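Local coordinates for polymerase X (Deinococcus radiodurans, PDB 2W9M), which probably extends DNA as a family X DNA polymerase, adding deoxyribonucleotides with release of diphosphate, and also carries a zinc-binding PHP domain, at residues Val425-Asn430 / Glu440-Ala445; Arg366-Ala371 / Glu401-Asp406. All coordinates share one frame; numbering follows the deposited sequence.

Interaction 1: Val425-Asn430 / Glu440-Ala445; sequences VSVHSN and ERLIRA. With ZN (zinc ion), chain E.
Arg-441 reaches end-on from helix 435-446 to the loop after strand 422-426 and grips the carbonyl oxygen of Ser-429 with two nitrogens. NH1 and NH2 of Arg-441 each lie 3.0 Å from Ser-429 O, which is within the guanidinium plane. Both come from the same face of the carbonyl, NH1 tilted 20° from its plane and NH2 well above it, off the lone pairs. A weak bond from Arg-441 NH2 to Ser-429 OG (3.2 Å) and another from Arg-441 NH1 to Asn-430 O (3.3 Å) continue the grip along the loop. Val-427 lies over one guanidinium face: its CG1 meets CZ and, at 3.3 Å, NH1 of Arg-441, while CG2 packs 3.9 Å from Leu-442 CD2 and also overhangs the guanidinium rim. A branched valine thus suits a place between cation and apolar helix face. Arginine reaches so far because its chain runs extended from CG to NE, with CG anti to the backbone N (chi1 170°). Around it, Gln-438 takes a bond from NH1, and the backbone oxygens of Ile-404 and Leu-405 take NH2 and NE. A leucine in its place would probably leave these carbonyls without their shared donor and the loop freer to move. His-428 NE2 binds the zinc ion of chain E at 2.4 Å, with Glu-401 and His-456; the cation, met here by uncharged oxygens, therefore grips the residue next to a metal ligand.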
ATOM      1  N   VAL A 425       8.301   4.377 -14.106  1.00 20.25           N
ATOM      2  CA  VAL A 425       7.702   3.424 -15.041  1.00 18.63           C
ATOM      3  C   VAL A 425       6.982   2.310 -14.296  1.00 20.98           C
ATOM      4  O   VAL A 425       7.419   1.882 -13.229  1.00 27.72           O
ATOM      5  CB  VAL A 425       8.734   2.821 -16.013  1.00 18.45           C
ATOM      6  CG1 VAL A 425       9.411   3.923 -16.803  1.00 19.16           C
ATOM      7  CG2 VAL A 425       9.753   1.990 -15.261  1.00 20.33           C
ATOM      8  N   SER A 426       5.873   1.844 -14.860  1.00 18.09           N
ATOM      9  CA  SER A 426       5.024   0.882 -14.170  1.00 21.82           C
ATOM     10  C   SER A 426       4.176   0.076 -15.137  1.00 25.19           C
ATOM     11  O   SER A 426       3.860   0.542 -16.232  1.00 33.28           O
ATOM     12  CB  SER A 426       4.098   1.606 -13.187  1.00 17.05           C
ATOM     13  OG  SER A 426       4.838   2.273 -12.179  1.00 33.69           O
ATOM     14  N   VAL A 427       3.804  -1.128 -14.718  1.00 22.73           N
ATOM     15  CA  VAL A 427       2.861  -1.955 -15.459  1.00 21.02           C
ATOM     16  C   VAL A 427       1.450  -1.741 -14.919  1.00 22.44           C
ATOM     17  O   VAL A 427       1.225  -1.796 -13.711  1.00 26.90           O
ATOM     18  CB  VAL A 427       3.212  -3.454 -15.344  1.00 20.67           C
ATOM     19  CG1 VAL A 427       2.262  -4.288 -16.184  1.00 21.97           C
ATOM     20  CG2 VAL A 427       4.644  -3.699 -15.770  1.00 26.86           C
ATOM     21  N   HIS A 428       0.507  -1.486 -15.820  1.00 32.06           N
ATOM     22  CA  HIS A 428      -0.896  -1.314 -15.454  1.00 37.14           C
ATOM     23  C   HIS A 428      -1.808  -2.031 -16.453  1.00 35.30           C
ATOM     24  O   HIS A 428      -3.023  -1.812 -16.482  1.00 47.71           O
ATOM     25  CB  HIS A 428      -1.260   0.171 -15.393  1.00 37.77           C
ATOM     26  CG  HIS A 428      -0.796   0.860 -14.147  1.00 35.33           C
ATOM     27  ND1 HIS A 428      -1.298   0.560 -12.898  1.00 41.92           N
ATOM     28  CD2 HIS A 428       0.106   1.853 -13.962  1.00 38.75           C
ATOM     29  CE1 HIS A 428      -0.714   1.328 -11.996  1.00 32.28           C
ATOM     30  NE2 HIS A 428       0.144   2.120 -12.615  1.00 30.77           N
ATOM     31  N   SER A 429      -1.206  -2.889 -17.270  1.00 34.17           N
ATOM     32  CA  SER A 429      -1.920  -3.619 -18.304  1.00 30.81           C
ATOM     33  C   SER A 429      -1.182  -4.916 -18.614  1.00 38.16           C
ATOM     34  O   SER A 429       0.004  -5.044 -18.313  1.00 33.93           O
ATOM     35  CB  SER A 429      -2.012  -2.770 -19.571  1.00 42.17           C
ATOM     36  OG  SER A 429      -0.726  -2.573 -20.137  1.00 41.89           O
ATOM     37  N   ASN A 430      -1.886  -5.873 -19.215  1.00 40.41           N
ATOM     38  CA  ASN A 430      -1.276  -7.135 -19.633  1.00 37.70           C
ATOM     39  C   ASN A 430      -0.641  -7.924 -18.493  1.00 31.46           C
ATOM     40  O   ASN A 430       0.560  -8.187 -18.504  1.00 36.48           O
ATOM     41  CB  ASN A 430      -0.230  -6.878 -20.717  1.00 41.95           C
ATOM     42  CG  ASN A 430      -0.848  -6.531 -22.050  1.00 50.47           C
ATOM     43  OD1 ASN A 430      -0.929  -5.359 -22.425  1.00 45.77           O
ATOM     44  ND2 ASN A 430      -1.297  -7.549 -22.776  1.00 51.84           N
ATOM     45  N   GLU A 440      11.112  -9.729 -20.283  1.00 33.02           N
ATOM     46  CA  GLU A 440      11.725  -8.946 -21.352  1.00 44.46           C
ATOM     47  C   GLU A 440      11.133  -7.539 -21.388  1.00 37.15           C
ATOM     48  O   GLU A 440      11.840  -6.560 -21.613  1.00 32.90           O
ATOM     49  CB  GLU A 440      11.524  -9.638 -22.703  1.00 56.30           C
ATOM     50  CG  GLU A 440      12.199  -8.941 -23.875  1.00 73.93           C
ATOM     51  CD  GLU A 440      11.916  -9.625 -25.205  1.00101.34           C
ATOM     52  OE1 GLU A 440      11.643  -8.910 -26.195  1.00 91.17           O
ATOM     53  OE2 GLU A 440      11.961 -10.875 -25.262  1.00 99.16           O
ATOM     54  N   ARG A 441       9.828  -7.459 -21.152  1.00 34.97           N
ATOM     55  CA  ARG A 441       9.105  -6.192 -21.130  1.00 28.27           C
ATOM     56  C   ARG A 441       9.677  -5.230 -20.091  1.00 31.21           C
ATOM     57  O   ARG A 441       9.972  -4.074 -20.395  1.00 31.96           O
ATOM     58  CB  ARG A 441       7.627  -6.461 -20.840  1.00 37.06           C
ATOM     59  CG  ARG A 441       6.779  -5.235 -20.546  1.00 32.22           C
ATOM     60  CD  ARG A 441       5.422  -5.676 -20.008  1.00 29.13           C
ATOM     61  NE  ARG A 441       4.374  -4.674 -20.176  1.00 32.14           N
ATOM     62  CZ  ARG A 441       3.146  -4.803 -19.683  1.00 32.41           C
ATOM     63  NH1 ARG A 441       2.823  -5.885 -18.991  1.00 29.02           N
ATOM     64  NH2 ARG A 441       2.238  -3.855 -19.880  1.00 21.72           N
ATOM     65  N   LEU A 442       9.842  -5.715 -18.867  1.00 25.77           N
ATOM     66  CA  LEU A 442      10.310  -4.875 -17.770  1.00 28.74           C
ATOM     67  C   LEU A 442      11.805  -4.556 -17.853  1.00 33.03           C
ATOM     68  O   LEU A 442      12.226  -3.453 -17.492  1.00 25.18           O
ATOM     69  CB  LEU A 442       9.947  -5.508 -16.421  1.00 27.83           C
ATOM     70  CG  LEU A 442       8.512  -5.197 -15.980  1.00 21.72           C
ATOM     71  CD1 LEU A 442       7.841  -6.388 -15.346  1.00 36.68           C
ATOM     72  CD2 LEU A 442       8.496  -4.004 -15.042  1.00 27.24           C
ATOM     73  N   ILE A 443      12.601  -5.510 -18.328  1.00 29.16           N
ATOM     74  CA  ILE A 443      14.025  -5.268 -18.546  1.00 26.04           C
ATOM     75  C   ILE A 443      14.210  -4.135 -19.547  1.00 26.41           C
ATOM     76  O   ILE A 443      15.060  -3.261 -19.365  1.00 28.07           O
ATOM     77  CB  ILE A 443      14.742  -6.514 -19.076  1.00 29.88           C
ATOM     78  CG1 ILE A 443      14.861  -7.569 -17.982  1.00 27.24           C
ATOM     79  CG2 ILE A 443      16.126  -6.153 -19.575  1.00 28.33           C
ATOM     80  CD1 ILE A 443      15.499  -8.846 -18.450  1.00 19.51           C
ATOM     81  N   ARG A 444      13.400  -4.162 -20.602  1.00 24.65           N
ATOM     82  CA  ARG A 444      13.417  -3.130 -21.629  1.00 26.09           C
ATOM     83  C   ARG A 444      13.070  -1.758 -21.052  1.00 31.17           C
ATOM     84  O   ARG A 444      13.722  -0.762 -21.367  1.00 40.23           O
ATOM     85  CB  ARG A 444      12.434  -3.497 -22.743  1.00 28.14           C
ATOM     86  CG  ARG A 444      12.067  -2.357 -23.685  1.00 42.18           C
ATOM     87  CD  ARG A 444      12.741  -2.512 -25.034  1.00 47.55           C
ATOM     88  NE  ARG A 444      11.773  -2.403 -26.122  1.00 50.92           N
ATOM     89  CZ  ARG A 444      11.625  -1.331 -26.894  1.00 51.56           C
ATOM     90  NH1 ARG A 444      12.396  -0.266 -26.711  1.00 47.22           N
ATOM     91  NH2 ARG A 444      10.709  -1.330 -27.854  1.00 39.44           N
ATOM     92  N   ALA A 445      12.053  -1.710 -20.198  1.00 22.29           N
ATOM     93  CA  ALA A 445      11.594  -0.447 -19.626  1.00 21.88           C
ATOM     94  C   ALA A 445      12.571   0.154 -18.617  1.00 28.87           C
ATOM     95  O   ALA A 445      12.780   1.364 -18.609  1.00 29.96           O
ATOM     96  CB  ALA A 445      10.223  -0.619 -18.995  1.00 25.07           C
TER
HETATM   97 ZN    ZN E1567       0.864   2.658 -10.349  1.00 27.67          ZN

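Interaction 2: Arg366-Ala371 / Glu401-Asp406. With ZN (zinc ion), chain D; ZN (zinc ion), chain E.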
ATOM      1  N   ARG A 366      -1.466   8.667 -20.900  1.00 36.81           N
ATOM      2  CA  ARG A 366      -2.316   8.159 -21.984  1.00 31.00           C
ATOM      3  C   ARG A 366      -2.957   6.797 -21.721  1.00 36.85           C
ATOM      4  O   ARG A 366      -4.161   6.698 -21.490  1.00 37.81           O
ATOM      5  CB  ARG A 366      -1.484   8.047 -23.268  1.00 43.73           C
ATOM      6  CG  ARG A 366      -1.704   9.131 -24.304  1.00 55.65           C
ATOM      7  CD  ARG A 366      -2.706   8.677 -25.365  1.00 85.20           C
ATOM      8  NE  ARG A 366      -4.030   9.268 -25.182  1.00 97.99           N
ATOM      9  CZ  ARG A 366      -5.139   8.817 -25.764  1.00 89.14           C
ATOM     10  NH1 ARG A 366      -5.089   7.754 -26.558  1.00 68.77           N
ATOM     11  NH2 ARG A 366      -6.299   9.426 -25.543  1.00 68.45           N
ATOM     12  N   ALA A 367      -2.137   5.751 -21.771  1.00 31.58           N
ATOM     13  CA  ALA A 367      -2.622   4.373 -21.795  1.00 39.06           C
ATOM     14  C   ALA A 367      -3.581   4.013 -20.658  1.00 36.60           C
ATOM     15  O   ALA A 367      -4.524   3.245 -20.858  1.00 35.60           O
ATOM     16  CB  ALA A 367      -1.454   3.396 -21.847  1.00 20.78           C
ATOM     17  N   ALA A 368      -3.333   4.549 -19.468  1.00 32.56           N
ATOM     18  CA  ALA A 368      -4.212   4.298 -18.332  1.00 36.58           C
ATOM     19  C   ALA A 368      -5.522   5.048 -18.527  1.00 29.37           C
ATOM     20  O   ALA A 368      -5.750   6.091 -17.918  1.00 27.78           O
ATOM     21  CB  ALA A 368      -3.541   4.708 -17.022  1.00 32.62           C
ATOM     22  N   TYR A 369      -6.383   4.497 -19.378  1.00 37.04           N
ATOM     23  CA  TYR A 369      -7.622   5.152 -19.779  1.00 39.24           C
ATOM     24  C   TYR A 369      -8.656   5.246 -18.656  1.00 38.17           C
ATOM     25  O   TYR A 369      -9.327   6.267 -18.505  1.00 39.77           O
ATOM     26  CB  TYR A 369      -8.228   4.434 -20.987  1.00 46.83           C
ATOM     27  CG  TYR A 369      -9.430   5.139 -21.559  1.00 51.80           C
ATOM     28  CD1 TYR A 369      -9.292   6.059 -22.588  1.00 64.03           C
ATOM     29  CD2 TYR A 369     -10.703   4.892 -21.065  1.00 59.10           C
ATOM     30  CE1 TYR A 369     -10.390   6.712 -23.113  1.00 77.10           C
ATOM     31  CE2 TYR A 369     -11.808   5.541 -21.583  1.00 74.08           C
ATOM     32  CZ  TYR A 369     -11.644   6.448 -22.607  1.00 80.35           C
ATOM     33  OH  TYR A 369     -12.734   7.101 -23.126  1.00 76.08           O
ATOM     34  N   TYR A 370      -8.785   4.182 -17.873  1.00 37.62           N
ATOM     35  CA  TYR A 370      -9.795   4.135 -16.823  1.00 34.70           C
ATOM     36  C   TYR A 370      -9.332   4.836 -15.556  1.00 33.11           C
ATOM     37  O   TYR A 370     -10.068   4.907 -14.574  1.00 49.34           O
ATOM     38  CB  TYR A 370     -10.207   2.690 -16.534  1.00 34.26           C
ATOM     39  CG  TYR A 370     -10.820   2.007 -17.735  1.00 40.44           C
ATOM     40  CD1 TYR A 370     -10.041   1.246 -18.597  1.00 43.78           C
ATOM     41  CD2 TYR A 370     -12.171   2.147 -18.025  1.00 45.46           C
ATOM     42  CE1 TYR A 370     -10.593   0.632 -19.708  1.00 51.46           C
ATOM     43  CE2 TYR A 370     -12.733   1.536 -19.132  1.00 50.09           C
ATOM     44  CZ  TYR A 370     -11.939   0.779 -19.970  1.00 60.87           C
ATOM     45  OH  TYR A 370     -12.488   0.168 -21.073  1.00 61.13           O
ATOM     46  N   ALA A 371      -8.113   5.364 -15.589  1.00 36.46           N
ATOM     47  CA  ALA A 371      -7.567   6.107 -14.459  1.00 21.86           C
ATOM     48  C   ALA A 371      -7.330   7.571 -14.830  1.00 33.76           C
ATOM     49  O   ALA A 371      -6.588   8.280 -14.152  1.00 28.62           O
ATOM     50  CB  ALA A 371      -6.287   5.463 -13.983  1.00 28.32           C
ATOM     51  N   GLU A 401       3.915   8.951 -14.056  1.00 29.34           N
ATOM     52  CA  GLU A 401       3.974   7.498 -13.996  1.00 21.06           C
ATOM     53  C   GLU A 401       3.672   6.943 -15.378  1.00 19.68           C
ATOM     54  O   GLU A 401       2.514   6.731 -15.732  1.00 29.93           O
ATOM     55  CB  GLU A 401       3.003   6.922 -12.967  1.00 21.14           C
ATOM     56  CG  GLU A 401       3.212   5.432 -12.757  1.00 19.16           C
ATOM     57  CD  GLU A 401       2.257   4.827 -11.760  1.00 31.51           C
ATOM     58  OE1 GLU A 401       1.436   5.582 -11.195  1.00 22.39           O
ATOM     59  OE2 GLU A 401       2.334   3.591 -11.546  1.00 31.18           O
ATOM     60  N   VAL A 402       4.730   6.718 -16.151  1.00 20.47           N
ATOM     61  CA  VAL A 402       4.611   6.298 -17.536  1.00 19.55           C
ATOM     62  C   VAL A 402       4.312   4.807 -17.629  1.00 30.56           C
ATOM     63  O   VAL A 402       5.048   3.983 -17.080  1.00 29.81           O
ATOM     64  CB  VAL A 402       5.898   6.622 -18.306  1.00 18.10           C
ATOM     65  CG1 VAL A 402       5.779   6.210 -19.766  1.00 21.01           C
ATOM     66  CG2 VAL A 402       6.216   8.099 -18.181  1.00 21.12           C
ATOM     67  N   ASP A 403       3.227   4.468 -18.319  1.00 26.80           N
ATOM     68  CA  ASP A 403       2.823   3.077 -18.486  1.00 25.78           C
ATOM     69  C   ASP A 403       3.808   2.374 -19.412  1.00 33.15           C
ATOM     70  O   ASP A 403       4.279   2.959 -20.385  1.00 29.76           O
ATOM     71  CB  ASP A 403       1.401   3.004 -19.057  1.00 29.24           C
ATOM     72  CG  ASP A 403       0.645   1.756 -18.609  1.00 66.56           C
ATOM     73  OD1 ASP A 403       1.223   0.645 -18.656  1.00 58.16           O
ATOM     74  OD2 ASP A 403      -0.538   1.886 -18.214  1.00 65.27           O
ATOM     75  N   ILE A 404       4.131   1.125 -19.091  1.00 29.82           N
ATOM     76  CA  ILE A 404       4.986   0.305 -19.938  1.00 21.76           C
ATOM     77  C   ILE A 404       4.117  -0.499 -20.900  1.00 31.18           C
ATOM     78  O   ILE A 404       3.379  -1.392 -20.479  1.00 28.78           O
ATOM     79  CB  ILE A 404       5.835  -0.664 -19.094  1.00 20.32           C
ATOM     80  CG1 ILE A 404       6.689   0.113 -18.091  1.00 20.32           C
ATOM     81  CG2 ILE A 404       6.705  -1.526 -19.989  1.00 25.47           C
ATOM     82  CD1 ILE A 404       7.367  -0.764 -17.052  1.00 20.31           C
ATOM     83  N   LEU A 405       4.186  -0.167 -22.187  1.00 29.57           N
ATOM     84  CA  LEU A 405       3.402  -0.875 -23.194  1.00 25.82           C
ATOM     85  C   LEU A 405       3.814  -2.343 -23.210  1.00 40.89           C
ATOM     86  O   LEU A 405       4.899  -2.687 -22.736  1.00 35.89           O
ATOM     87  CB  LEU A 405       3.573  -0.234 -24.572  1.00 30.28           C
ATOM     88  CG  LEU A 405       3.347   1.283 -24.600  1.00 38.66           C
ATOM     89  CD1 LEU A 405       3.543   1.858 -25.996  1.00 45.24           C
ATOM     90  CD2 LEU A 405       1.973   1.637 -24.061  1.00 26.00           C
ATOM     91  N   ASP A 406       2.951  -3.205 -23.742  1.00 50.71           N
ATOM     92  CA  ASP A 406       3.145  -4.650 -23.616  1.00 43.47           C
ATOM     93  C   ASP A 406       4.421  -5.173 -24.272  1.00 48.89           C
ATOM     94  O   ASP A 406       4.816  -6.313 -24.034  1.00 55.65           O
ATOM     95  CB  ASP A 406       1.921  -5.427 -24.118  1.00 49.46           C
ATOM     96  CG  ASP A 406       1.635  -5.186 -25.584  1.00 58.92           C
ATOM     97  OD1 ASP A 406       1.970  -4.092 -26.081  1.00 63.72           O
ATOM     98  OD2 ASP A 406       1.068  -6.090 -26.238  1.00 62.62           O
TER
HETATM   99 ZN    ZN D1566       0.908   5.333  -9.046  1.00 24.88          ZN
HETATM  100 ZN    ZN E1567       0.864   2.658 -10.349  1.00 27.67          ZN
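Ala-367 and Ala-368 pack against Asp-403 in a small, mostly van der Waals contact at the C-terminal ends of neighbouring strands in the parallel seven-stranded barrel of the PHP domain. Residues 366-371 belong to the loop that leaves strand 358-364, and 401-406 runs from strand 396-403 into the loop that follows; helix 376-391 makes the beta-alpha-beta crossover between the two strands. No hydrogen bond joins the segments. Instead, Ala-367 CB sits 4.0 Å from both CB and OD2 of Asp-403, and it also meets Leu-405 CD2 at 4.4 Å. Asp-403 OD2 approaches Ala-368 N as well, but at 4.1 Å, too far for a hydrogen bond. Alanine fits such a place, since its single methyl lets the loop backbone come close to the strand end. The chain turns sharply here: Ala-368 is the centre of an inverse gamma turn, closed by a weak bond from Tyr-369 N to Ala-367 O (2.7 Å). Ser-365 OG accepts a hydrogen bond from Asp-403 N, and the side chain of Asp-403 also touches the zinc ligand His-428.

The rest of the loop faces the N-terminal part of the polymerase. Tyr-370 packs its ring on helices 10-26 and 83-91, and its backbone N bonds to Gln-91, so this loop joins the PHP barrel to the helical N-terminal region. Two residues before Asp-403, Glu-401 points into the metal centre. With CG anti to the backbone N (chi1 -171°) and the chain extended beyond it, its carboxylate bridges two zinc ions: His-332, His-334 and Asp-516 complete one site, His-428 and His-456 the other. Glutamate suits the role because its two methylenes carry the carboxylate from the strand to both ions: Glu-401 OE1 is 2.2 Å from the zinc ion of chain D, and Glu-401 OE2 2.1 Å from that of chain E.

In the fold
Both contacts belong to the PHP barrel, their centres about 10 Å apart, and they come in series along the chain: interaction 2 closes before interaction 1 opens. Their strands, 396-403 and 422-426, are neighbours in the parallel sheet, and both sites sit where strand ends give way to loops around the zinc cluster. The two meet directly: Asn-430 OD1 of interaction 1 packs 3.3 Å from Asp-406 CB of interaction 2, and the hydroxyl of Ser-426 is hydrogen-bonded to the carboxylate of Glu-401. The zinc ion of chain E is common to both. Successive loops of the barrel are thereby tied together around one metal centre.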